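Local coordinates for 49 protein (Murid herpesvirus 4, PDB 6A4V) that probably interacts with the host enzyme poly(ADP-ribose) polymerase 1 and thereby facilitates virus replication, at residues A245-F250 and L296-I301. Residues are numbered along the deposited sequence; the frame is centred on the assembly and turned at random.
Sequences AFNALF and LVFDEI
F250 and I301 reach toward each other from opposite directions and meet in the buried interior between helices of a bundle, a worked example of how long side chains join helices too far apart for direct ridge packing. The fold is mostly alpha-helical, and here the axes of segments 245-250 and 296-301, on helix 238-262 and helix 295-312, run in roughly the same direction, inclined by 33° and no closer than 15.0 Å. Even the nearest CA atoms, those of F250 and F298, are separated by 11.2 Å. Other helices pack round the same ring: L69 and L72 of helix 61-85 and L286 and L289 of helix 274-289 touch F250, so the contact is one piece of a shared four-helix core.

F250 carries its ring away from its own helix because CG lies anti to the backbone N (chi1 172°). The far end of that ring does the touching: I301 CG2 sits at the edge of the ring, in its plane, 3.7 Å from F250 CZ. The other branch of the isoleucine arrives beside it, CD1 lying 4.0 Å from F250 CE2, so two methyl groups receive the ring's leading corner.

F298 joins more loosely. Its CE1 lies 4.5 Å from F250 CE2, an oblique approach that makes no stack, while L289 touches both rings. The tip of F298 also reaches the one polar side chain of the interface, N247, whose buried amide has its partners on the same chain: ND2 bonds to L243 O, one turn back, and OD1 accepts from N293 ND2. With its carboxamide held in this way, N247 places OD1 near the plane of the F298 ring, at its edge, 4.2 Å from CZ.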
loop_
_atom_site.group_PDB
_atom_site.type_symbol
_atom_site.label_atom_id
_atom_site.label_comp_id
_atom_site.label_asym_id
_atom_site.label_seq_id
_atom_site.Cartn_x
_atom_site.Cartn_y
_atom_site.Cartn_z
ATOM N N ALA B 245 0.351 2.858 -19.959
ATOM C CA ALA B 245 1.439 2.147 -20.658
ATOM C C ALA B 245 1.734 0.869 -19.911
ATOM O O ALA B 245 1.807 -0.218 -20.480
ATOM C CB ALA B 245 2.708 2.974 -20.734
ATOM N N PHE B 246 1.935 0.979 -18.602
ATOM C CA PHE B 246 2.433 -0.208 -17.900
ATOM C C PHE B 246 1.344 -1.300 -17.826
ATOM O O PHE B 246 1.647 -2.550 -17.866
ATOM C CB PHE B 246 2.989 0.232 -16.561
ATOM C CG PHE B 246 4.399 0.742 -16.604
ATOM C CD1 PHE B 246 5.442 -0.133 -16.837
ATOM C CD2 PHE B 246 4.676 2.054 -16.271
ATOM C CE1 PHE B 246 6.742 0.320 -16.851
ATOM C CE2 PHE B 246 5.977 2.510 -16.267
ATOM C CZ PHE B 246 7.011 1.640 -16.547
ATOM N N ASN B 247 0.075 -0.861 -17.794
ATOM C CA ASN B 247 -1.076 -1.790 -17.833
ATOM C C ASN B 247 -1.099 -2.531 -19.183
ATOM O O ASN B 247 -1.285 -3.739 -19.246
ATOM C CB ASN B 247 -2.417 -1.141 -17.412
ATOM C CG ASN B 247 -2.603 -1.064 -15.901
ATOM O OD1 ASN B 247 -2.958 -2.030 -15.250
ATOM N ND2 ASN B 247 -2.242 0.052 -15.305
ATOM N N ALA B 248 -1.012 -1.818 -20.291
ATOM C CA ALA B 248 -0.801 -2.426 -21.683
ATOM C C ALA B 248 0.351 -3.434 -21.677
ATOM O O ALA B 248 0.269 -4.654 -21.983
ATOM C CB ALA B 248 -0.463 -1.281 -22.564
ATOM N N LEU B 249 1.455 -2.947 -21.162
ATOM C CA LEU B 249 2.651 -3.671 -21.247
ATOM C C LEU B 249 2.445 -4.944 -20.448
ATOM O O LEU B 249 2.898 -5.933 -20.873
ATOM C CB LEU B 249 3.781 -2.774 -20.764
ATOM C CG LEU B 249 5.216 -3.121 -21.157
ATOM C CD1 LEU B 249 5.386 -3.284 -22.657
ATOM C CD2 LEU B 249 6.180 -2.047 -20.618
ATOM N N PHE B 250 1.667 -4.913 -19.348
ATOM C CA PHE B 250 1.420 -6.126 -18.519
ATOM C C PHE B 250 0.405 -7.026 -19.232
ATOM O O PHE B 250 0.551 -8.274 -19.330
ATOM C CB PHE B 250 1.037 -5.668 -17.114
ATOM C CG PHE B 250 0.561 -6.727 -16.164
ATOM C CD1 PHE B 250 1.366 -7.796 -15.850
ATOM C CD2 PHE B 250 -0.653 -6.587 -15.494
ATOM C CE1 PHE B 250 0.905 -8.814 -15.040
ATOM C CE2 PHE B 250 -1.071 -7.546 -14.580
ATOM C CZ PHE B 250 -0.302 -8.692 -14.395
ATOM N N LEU B 296 -6.813 -5.716 -4.862
ATOM C CA LEU B 296 -7.092 -7.157 -4.568
ATOM C C LEU B 296 -6.736 -8.022 -5.774
ATOM O O LEU B 296 -6.109 -9.143 -5.606
ATOM C CB LEU B 296 -8.559 -7.351 -4.147
ATOM C CG LEU B 296 -9.001 -6.580 -2.915
ATOM C CD1 LEU B 296 -10.481 -6.863 -2.646
ATOM C CD2 LEU B 296 -8.164 -6.989 -1.697
ATOM N N VAL B 297 -7.032 -7.520 -6.993
ATOM C CA VAL B 297 -6.754 -8.293 -8.222
ATOM C C VAL B 297 -5.256 -8.480 -8.383
ATOM O O VAL B 297 -4.721 -9.609 -8.702
ATOM C CB VAL B 297 -7.419 -7.715 -9.484
ATOM C CG1 VAL B 297 -7.082 -8.527 -10.701
ATOM C CG2 VAL B 297 -8.923 -7.583 -9.416
ATOM N N PHE B 298 -4.514 -7.405 -8.273
ATOM C CA PHE B 298 -3.029 -7.541 -8.369
ATOM C C PHE B 298 -2.532 -8.575 -7.376
ATOM O O PHE B 298 -1.717 -9.433 -7.783
ATOM C CB PHE B 298 -2.295 -6.229 -8.136
ATOM C CG PHE B 298 -2.553 -5.240 -9.230
ATOM C CD1 PHE B 298 -1.949 -5.406 -10.474
ATOM C CD2 PHE B 298 -3.550 -4.279 -9.083
ATOM C CE1 PHE B 298 -2.194 -4.498 -11.492
ATOM C CE2 PHE B 298 -3.826 -3.406 -10.118
ATOM C CZ PHE B 298 -3.089 -3.475 -11.278
ATOM N N ASP B 299 -3.104 -8.581 -6.165
ATOM C CA ASP B 299 -2.667 -9.538 -5.172
ATOM C C ASP B 299 -2.932 -10.965 -5.645
ATOM O O ASP B 299 -2.128 -11.860 -5.469
ATOM C CB ASP B 299 -3.323 -9.302 -3.804
ATOM C CG ASP B 299 -2.754 -8.140 -2.978
ATOM O OD1 ASP B 299 -1.519 -7.992 -2.989
ATOM O OD2 ASP B 299 -3.569 -7.426 -2.257
ATOM N N GLU B 300 -4.144 -11.225 -6.135
ATOM C CA GLU B 300 -4.437 -12.580 -6.704
ATOM C C GLU B 300 -3.514 -12.947 -7.870
ATOM O O GLU B 300 -2.991 -14.047 -7.951
ATOM C CB GLU B 300 -5.896 -12.682 -7.117
ATOM C CG GLU B 300 -6.390 -14.079 -6.883
ATOM C CD GLU B 300 -7.798 -14.257 -7.349
ATOM O OE1 GLU B 300 -8.674 -13.316 -7.027
ATOM O OE2 GLU B 300 -7.973 -15.283 -8.057
ATOM N N ILE B 301 -3.261 -12.002 -8.766
ATOM C CA ILE B 301 -2.364 -12.294 -9.874
ATOM C C ILE B 301 -0.974 -12.699 -9.378
ATOM O O ILE B 301 -0.403 -13.602 -9.909
ATOM C CB ILE B 301 -2.298 -11.101 -10.828
ATOM C CG1 ILE B 301 -3.591 -10.913 -11.599
ATOM C CG2 ILE B 301 -1.136 -11.219 -11.759
ATOM C CD1 ILE B 301 -3.682 -9.524 -12.203
#